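PDB 4IIW: Lmo1499 protein from Listeria monocytogenes, which probably acts as a membrane-bound lytic transglycosylase that cleaves nascent peptidoglycan strands endolytically and so terminates their elongation. Local coordinates for residues V219-K231 and L292-M305. Numbering follows the deposited sequence.
Sequences VHKFLTMSSIIEK and LPPGPISNSGDSSM
With CG of Glu-230 anti to the backbone N (chi1 -173°) and the chain bent at chi2 (76°), the carboxylate swings to the start of helix 302-309, while Ser-227 OG, between its own N and carbonyl carbon (chi1 65°), turns both to its helix and to the loop before that start. Glu-230 OE1 accepts from Gly-301 N at 3.1 Å, almost straight, and from Ser-304 OG at 2.6 Å, the two donors coming from opposite faces of the carboxylate plane. A carboxylate suits this place because one oxygen can serve both the N-H of Gly-301, at the N-cap position, and the Ser-304 hydroxyl. One turn back, Ser-227 OG gives its hydrogen to Thr-224 O and accepts from Ile-297 N at 3.2 Å, a double role suited to a small hydroxyl. At the other end His-220 NE2 donates in its ring plane to a lone pair of Pro-294 O (2.8 Å), while ND1 bonds Tyr-175. The rigid ring of Pro-296 packs across Thr-224 and against Leu-223 CB. Apolar contacts flank these bonds: Leu-292 CD2 meets Ile-228 CD1, and selenomethionine Met-305 lays CB against Phe-222 CZ (3.6 Å). Buried polar bonds thus hold the proline-rich loop to the helix ending at Glu-232, predicted to be important for catalysis; the start of helix 302-309 and, more weakly, Arg-239 would probably favour negative charge on Glu-230.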
ATOM      1  N   VAL B 219     -67.320  -6.823   0.020  1.00 51.88           N
ATOM      2  CA  VAL B 219     -66.075  -6.077  -0.098  1.00 49.69           C
ATOM      3  C   VAL B 219     -64.958  -7.072  -0.425  1.00 50.21           C
ATOM      4  O   VAL B 219     -64.061  -6.787  -1.226  1.00 49.87           O
ATOM      5  CB  VAL B 219     -65.724  -5.292   1.186  1.00 49.94           C
ATOM      6  CG1 VAL B 219     -64.329  -4.702   1.077  1.00 47.46           C
ATOM      7  CG2 VAL B 219     -66.772  -4.171   1.470  1.00 44.84           C
ATOM      8  N   HIS B 220     -65.043  -8.266   0.149  1.00 51.59           N
ATOM      9  CA  HIS B 220     -63.999  -9.263  -0.051  1.00 51.82           C
ATOM     10  C   HIS B 220     -63.897  -9.758  -1.494  1.00 52.19           C
ATOM     11  O   HIS B 220     -62.790  -9.856  -2.032  1.00 51.06           O
ATOM     12  CB  HIS B 220     -64.183 -10.423   0.919  1.00 52.84           C
ATOM     13  CG  HIS B 220     -63.001 -11.337   0.996  1.00 55.16           C
ATOM     14  ND1 HIS B 220     -61.792 -10.943   1.536  1.00 55.07           N
ATOM     15  CD2 HIS B 220     -62.852 -12.635   0.639  1.00 53.96           C
ATOM     16  CE1 HIS B 220     -60.946 -11.955   1.492  1.00 54.86           C
ATOM     17  NE2 HIS B 220     -61.568 -12.998   0.967  1.00 55.85           N
ATOM     18  N   LYS B 221     -65.021 -10.084  -2.130  1.00 53.59           N
ATOM     19  CA  LYS B 221     -64.950 -10.508  -3.550  1.00 54.79           C
ATOM     20  C   LYS B 221     -64.539  -9.323  -4.419  1.00 53.00           C
ATOM     21  O   LYS B 221     -63.804  -9.472  -5.377  1.00 54.18           O
ATOM     22  CB  LYS B 221     -66.253 -11.176  -4.041  1.00 57.14           C
ATOM     23  CG  LYS B 221     -66.445 -12.562  -3.411  1.00 60.33           C
ATOM     24  CD  LYS B 221     -67.627 -13.325  -3.956  1.00 66.55           C
ATOM     25  CE  LYS B 221     -67.648 -14.740  -3.369  1.00 71.26           C
ATOM     26  NZ  LYS B 221     -68.870 -15.528  -3.747  1.00 77.63           N
ATOM     27  N   PHE B 222     -64.992  -8.141  -4.044  1.00 52.67           N
ATOM     28  CA  PHE B 222     -64.619  -6.912  -4.735  1.00 52.99           C
ATOM     29  C   PHE B 222     -63.115  -6.724  -4.778  1.00 51.36           C
ATOM     30  O   PHE B 222     -62.545  -6.506  -5.833  1.00 52.04           O
ATOM     31  CB  PHE B 222     -65.263  -5.719  -4.025  1.00 53.20           C
ATOM     32  CG  PHE B 222     -64.776  -4.378  -4.497  1.00 52.72           C
ATOM     33  CD1 PHE B 222     -64.831  -4.034  -5.836  1.00 51.22           C
ATOM     34  CD2 PHE B 222     -64.354  -3.420  -3.577  1.00 52.85           C
ATOM     35  CE1 PHE B 222     -64.422  -2.781  -6.267  1.00 53.85           C
ATOM     36  CE2 PHE B 222     -63.954  -2.167  -3.992  1.00 52.81           C
ATOM     37  CZ  PHE B 222     -63.984  -1.844  -5.347  1.00 56.42           C
ATOM     38  N   LEU B 223     -62.475  -6.817  -3.624  1.00 50.24           N
ATOM     39  CA  LEU B 223     -61.031  -6.638  -3.565  1.00 49.84           C
ATOM     40  C   LEU B 223     -60.292  -7.799  -4.201  1.00 50.59           C
ATOM     41  O   LEU B 223     -59.166  -7.627  -4.668  1.00 50.90           O
ATOM     42  CB  LEU B 223     -60.561  -6.406  -2.123  1.00 49.04           C
ATOM     43  CG  LEU B 223     -61.129  -5.120  -1.506  1.00 45.52           C
ATOM     44  CD1 LEU B 223     -60.751  -5.023  -0.040  1.00 44.47           C
ATOM     45  CD2 LEU B 223     -60.630  -3.922  -2.283  1.00 42.15           C
ATOM     46  N   THR B 224     -60.919  -8.972  -4.251  1.00 51.29           N
ATOM     47  CA  THR B 224     -60.288 -10.119  -4.885  1.00 51.10           C
ATOM     48  C   THR B 224     -60.174  -9.869  -6.397  1.00 52.42           C
ATOM     49  O   THR B 224     -59.066  -9.981  -6.985  1.00 52.47           O
ATOM     50  CB  THR B 224     -61.052 -11.396  -4.590  1.00 51.86           C
ATOM     51  OG1 THR B 224     -61.030 -11.634  -3.175  1.00 51.87           O
ATOM     52  CG2 THR B 224     -60.420 -12.576  -5.312  1.00 51.55           C
HETATM   53  N   MSE B 225     -61.300  -9.520  -7.030  1.00 52.47           N
HETATM   54  CA  MSE B 225     -61.279  -9.190  -8.467  1.00 53.50           C
HETATM   55  C   MSE B 225     -60.340  -8.089  -8.760  1.00 52.49           C
HETATM   56  O   MSE B 225     -59.587  -8.155  -9.714  1.00 53.47           O
HETATM   57  CB  MSE B 225     -62.632  -8.726  -9.004  1.00 54.59           C
HETATM   58  CG  MSE B 225     -63.267  -9.695  -9.903  1.00 57.90           C
HETATM   59 SE   MSE B 225     -62.261 -10.033 -11.540  0.78 53.03          SE
HETATM   60  CE  MSE B 225     -63.534 -11.379 -12.102  1.00 57.85           C
ATOM     61  N   SER B 226     -60.430  -7.037  -7.969  1.00 51.90           N
ATOM     62  CA  SER B 226     -59.571  -5.895  -8.184  1.00 53.56           C
ATOM     63  C   SER B 226     -58.121  -6.341  -8.248  1.00 53.71           C
ATOM     64  O   SER B 226     -57.415  -5.934  -9.156  1.00 55.70           O
ATOM     65  CB  SER B 226     -59.768  -4.848  -7.087  1.00 52.77           C
ATOM     66  OG  SER B 226     -61.083  -4.336  -7.142  1.00 53.48           O
ATOM     67  N   SER B 227     -57.704  -7.215  -7.328  1.00 52.34           N
ATOM     68  CA  SER B 227     -56.303  -7.646  -7.275  1.00 54.30           C
ATOM     69  C   SER B 227     -55.844  -8.476  -8.474  1.00 56.97           C
ATOM     70  O   SER B 227     -54.724  -8.275  -8.974  1.00 58.45           O
ATOM     71  CB  SER B 227     -55.994  -8.420  -5.987  1.00 52.90           C
ATOM     72  OG  SER B 227     -56.711  -9.627  -5.951  1.00 53.31           O
ATOM     73  N   ILE B 228     -56.674  -9.419  -8.927  1.00 57.15           N
ATOM     74  CA  ILE B 228     -56.270 -10.234 -10.067  1.00 57.78           C
ATOM     75  C   ILE B 228     -56.217  -9.343 -11.306  1.00 58.46           C
ATOM     76  O   ILE B 228     -55.417  -9.596 -12.221  1.00 59.67           O
ATOM     77  CB  ILE B 228     -57.127 -11.503 -10.265  1.00 57.38           C
ATOM     78  CG1 ILE B 228     -58.556 -11.192 -10.660  1.00 57.65           C
ATOM     79  CG2 ILE B 228     -57.155 -12.321  -8.998  1.00 60.04           C
ATOM     80  CD1 ILE B 228     -59.385 -12.461 -10.887  1.00 54.80           C
ATOM     81  N   ILE B 229     -57.048  -8.291 -11.322  1.00 56.69           N
ATOM     82  CA  ILE B 229     -57.039  -7.314 -12.425  1.00 58.14           C
ATOM     83  C   ILE B 229     -55.763  -6.485 -12.334  1.00 59.36           C
ATOM     84  O   ILE B 229     -55.099  -6.260 -13.348  1.00 59.97           O
ATOM     85  CB  ILE B 229     -58.275  -6.353 -12.422  1.00 57.65           C
ATOM     86  CG1 ILE B 229     -59.585  -7.116 -12.644  1.00 58.40           C
ATOM     87  CG2 ILE B 229     -58.164  -5.320 -13.518  1.00 56.49           C
ATOM     88  CD1 ILE B 229     -60.848  -6.247 -12.466  1.00 56.88           C
ATOM     89  N   GLU B 230     -55.419  -6.050 -11.117  1.00 58.73           N
ATOM     90  CA  GLU B 230     -54.209  -5.238 -10.888  1.00 61.62           C
ATOM     91  C   GLU B 230     -52.924  -5.930 -11.372  1.00 64.22           C
ATOM     92  O   GLU B 230     -52.182  -5.361 -12.161  1.00 66.19           O
ATOM     93  CB  GLU B 230     -54.050  -4.879  -9.410  1.00 59.79           C
ATOM     94  CG  GLU B 230     -52.903  -3.892  -9.110  1.00 60.87           C
ATOM     95  CD  GLU B 230     -53.235  -2.449  -9.472  1.00 64.76           C
ATOM     96  OE1 GLU B 230     -54.432  -2.104  -9.485  1.00 62.63           O
ATOM     97  OE2 GLU B 230     -52.298  -1.642  -9.716  1.00 68.40           O
ATOM     98  N   LYS B 231     -52.681  -7.159 -10.918  1.00 65.37           N
ATOM     99  CA  LYS B 231     -51.462  -7.876 -11.292  1.00 69.48           C
ATOM    100  C   LYS B 231     -51.385  -8.262 -12.776  1.00 74.39           C
ATOM    101  O   LYS B 231     -50.307  -8.587 -13.258  1.00 76.91           O
ATOM    102  CB  LYS B 231     -51.260  -9.138 -10.435  1.00 68.49           C
ATOM    103  CG  LYS B 231     -51.145  -8.915  -8.929  1.00 65.84           C
ATOM    104  CD  LYS B 231     -50.089  -7.891  -8.545  1.00 65.77           C
ATOM    105  CE  LYS B 231     -48.677  -8.258  -9.007  1.00 69.28           C
ATOM    106  NZ  LYS B 231     -47.690  -7.168  -8.664  1.00 67.32           N
ATOM    107  N   LEU B 292     -63.039 -17.417  -8.085  1.00 57.12           N
ATOM    108  CA  LEU B 292     -61.988 -16.515  -7.670  1.00 55.71           C
ATOM    109  C   LEU B 292     -61.208 -17.226  -6.583  1.00 55.49           C
ATOM    110  O   LEU B 292     -61.707 -18.184  -5.990  1.00 55.85           O
ATOM    111  CB  LEU B 292     -62.581 -15.234  -7.080  1.00 54.95           C
ATOM    112  CG  LEU B 292     -63.228 -14.224  -8.015  1.00 56.88           C
ATOM    113  CD1 LEU B 292     -63.831 -13.081  -7.202  1.00 53.54           C
ATOM    114  CD2 LEU B 292     -62.201 -13.703  -9.001  1.00 53.63           C
ATOM    115  N   PRO B 293     -59.984 -16.758  -6.302  1.00 54.04           N
ATOM    116  CA  PRO B 293     -59.264 -17.349  -5.177  1.00 54.45           C
ATOM    117  C   PRO B 293     -59.978 -16.957  -3.870  1.00 54.31           C
ATOM    118  O   PRO B 293     -60.859 -16.096  -3.892  1.00 54.54           O
ATOM    119  CB  PRO B 293     -57.877 -16.722  -5.251  1.00 54.34           C
ATOM    120  CG  PRO B 293     -57.887 -15.771  -6.407  1.00 54.37           C
ATOM    121  CD  PRO B 293     -59.266 -15.651  -6.939  1.00 52.63           C
ATOM    122  N   PRO B 294     -59.596 -17.567  -2.744  1.00 54.07           N
ATOM    123  CA  PRO B 294     -60.229 -17.312  -1.441  1.00 54.52           C
ATOM    124  C   PRO B 294     -60.143 -15.866  -0.936  1.00 53.26           C
ATOM    125  O   PRO B 294     -60.878 -15.488  -0.030  1.00 53.93           O
ATOM    126  CB  PRO B 294     -59.462 -18.239  -0.474  1.00 56.14           C
ATOM    127  CG  PRO B 294     -58.695 -19.168  -1.317  1.00 57.33           C
ATOM    128  CD  PRO B 294     -58.451 -18.480  -2.628  1.00 56.00           C
ATOM    129  N   GLY B 295     -59.214 -15.095  -1.482  1.00 52.38           N
ATOM    130  CA  GLY B 295     -59.039 -13.698  -1.122  1.00 51.24           C
ATOM    131  C   GLY B 295     -58.137 -13.014  -2.140  1.00 51.43           C
ATOM    132  O   GLY B 295     -57.668 -13.648  -3.087  1.00 52.15           O
ATOM    133  N   PRO B 296     -57.915 -11.710  -1.972  1.00 51.14           N
ATOM    134  CA  PRO B 296     -57.055 -10.943  -2.860  1.00 51.48           C
ATOM    135  C   PRO B 296     -55.621 -11.423  -2.802  1.00 52.20           C
ATOM    136  O   PRO B 296     -55.228 -12.048  -1.803  1.00 53.66           O
ATOM    137  CB  PRO B 296     -57.126  -9.526  -2.269  1.00 51.25           C
ATOM    138  CG  PRO B 296     -58.407  -9.496  -1.528  1.00 48.96           C
ATOM    139  CD  PRO B 296     -58.616 -10.850  -1.004  1.00 51.14           C
ATOM    140  N   ILE B 297     -54.851 -11.114  -3.848  1.00 51.60           N
ATOM    141  CA  ILE B 297     -53.427 -11.467  -3.907  1.00 53.25           C
ATOM    142  C   ILE B 297     -52.516 -10.229  -3.806  1.00 54.66           C
ATOM    143  O   ILE B 297     -51.292 -10.324  -3.949  1.00 57.51           O
ATOM    144  CB  ILE B 297     -53.085 -12.242  -5.179  1.00 53.69           C
ATOM    145  CG1 ILE B 297     -53.359 -11.393  -6.427  1.00 54.49           C
ATOM    146  CG2 ILE B 297     -53.872 -13.535  -5.207  1.00 51.55           C
ATOM    147  CD1 ILE B 297     -52.781 -11.999  -7.734  1.00 56.16           C
ATOM    148  N   SER B 298     -53.126  -9.069  -3.572  1.00 53.12           N
ATOM    149  CA  SER B 298     -52.393  -7.815  -3.435  1.00 54.01           C
ATOM    150  C   SER B 298     -53.404  -6.709  -3.199  1.00 51.96           C
ATOM    151  O   SER B 298     -54.595  -6.980  -3.152  1.00 52.12           O
ATOM    152  CB  SER B 298     -51.617  -7.494  -4.716  1.00 54.68           C
ATOM    153  OG  SER B 298     -52.520  -7.160  -5.751  1.00 53.31           O
ATOM    154  N   ASN B 299     -52.933  -5.472  -3.049  1.00 51.86           N
ATOM    155  CA  ASN B 299     -53.841  -4.328  -2.952  1.00 50.80           C
ATOM    156  C   ASN B 299     -54.070  -3.792  -4.375  1.00 50.65           C
ATOM    157  O   ASN B 299     -53.436  -4.260  -5.308  1.00 50.18           O
ATOM    158  CB  ASN B 299     -53.337  -3.256  -1.980  1.00 52.17           C
ATOM    159  CG  ASN B 299     -51.978  -2.727  -2.335  1.00 53.83           C
ATOM    160  OD1 ASN B 299     -51.435  -3.006  -3.414  1.00 57.29           O
ATOM    161  ND2 ASN B 299     -51.416  -1.947  -1.431  1.00 50.28           N
ATOM    162  N   SER B 300     -54.970  -2.826  -4.532  1.00 51.40           N
ATOM    163  CA  SER B 300     -55.350  -2.329  -5.853  1.00 52.41           C
ATOM    164  C   SER B 300     -55.522  -0.829  -5.916  1.00 54.62           C
ATOM    165  O   SER B 300     -55.867  -0.196  -4.923  1.00 54.55           O
ATOM    166  CB  SER B 300     -56.695  -2.945  -6.254  1.00 51.73           C
ATOM    167  OG  SER B 300     -56.654  -4.359  -6.272  1.00 50.76           O
ATOM    168  N   GLY B 301     -55.291  -0.277  -7.109  1.00 58.09           N
ATOM    169  CA  GLY B 301     -55.461   1.157  -7.386  1.00 60.83           C
ATOM    170  C   GLY B 301     -56.901   1.400  -7.803  1.00 61.33           C
ATOM    171  O   GLY B 301     -57.634   0.458  -8.069  1.00 57.60           O
ATOM    172  N   ASP B 302     -57.323   2.657  -7.855  1.00 65.30           N
ATOM    173  CA  ASP B 302     -58.702   2.956  -8.233  1.00 67.00           C
ATOM    174  C   ASP B 302     -59.028   2.413  -9.602  1.00 67.52           C
ATOM    175  O   ASP B 302     -60.142   1.931  -9.847  1.00 66.92           O
ATOM    176  CB  ASP B 302     -58.962   4.449  -8.190  1.00 71.08           C
ATOM    177  CG  ASP B 302     -59.136   4.953  -6.785  1.00 75.66           C
ATOM    178  OD1 ASP B 302     -60.096   4.504  -6.114  1.00 78.16           O
ATOM    179  OD2 ASP B 302     -58.331   5.809  -6.357  1.00 83.48           O
ATOM    180  N   SER B 303     -58.055   2.485 -10.495  1.00 69.22           N
ATOM    181  CA  SER B 303     -58.247   1.992 -11.837  1.00 70.39           C
ATOM    182  C   SER B 303     -58.806   0.556 -11.811  1.00 66.07           C
ATOM    183  O   SER B 303     -59.838   0.263 -12.410  1.00 65.12           O
ATOM    184  CB  SER B 303     -56.932   2.050 -12.601  1.00 72.99           C
ATOM    185  OG  SER B 303     -57.143   1.667 -13.942  1.00 77.38           O
ATOM    186  N   SER B 304     -58.125  -0.327 -11.096  1.00 63.34           N
ATOM    187  CA  SER B 304     -58.565  -1.712 -10.990  1.00 60.59           C
ATOM    188  C   SER B 304     -59.895  -1.852 -10.275  1.00 59.37           C
ATOM    189  O   SER B 304     -60.725  -2.679 -10.662  1.00 59.74           O
ATOM    190  CB  SER B 304     -57.515  -2.556 -10.292  1.00 58.32           C
ATOM    191  OG  SER B 304     -56.395  -2.713 -11.141  1.00 63.69           O
HETATM  192  N   MSE B 305     -60.110  -1.062  -9.233  1.00 59.36           N
HETATM  193  CA  MSE B 305     -61.370  -1.131  -8.515  1.00 58.82           C
HETATM  194  C   MSE B 305     -62.542  -0.776  -9.434  1.00 61.03           C
HETATM  195  O   MSE B 305     -63.541  -1.482  -9.424  1.00 59.81           O
HETATM  196  CB  MSE B 305     -61.328  -0.282  -7.252  1.00 59.35           C
HETATM  197  CG  MSE B 305     -60.490  -0.923  -6.164  1.00 57.34           C
HETATM  198 SE   MSE B 305     -60.350   0.176  -4.592  0.99 63.55          SE
HETATM  199  CE  MSE B 305     -59.122  -0.933  -3.562  1.00 57.95           C
TER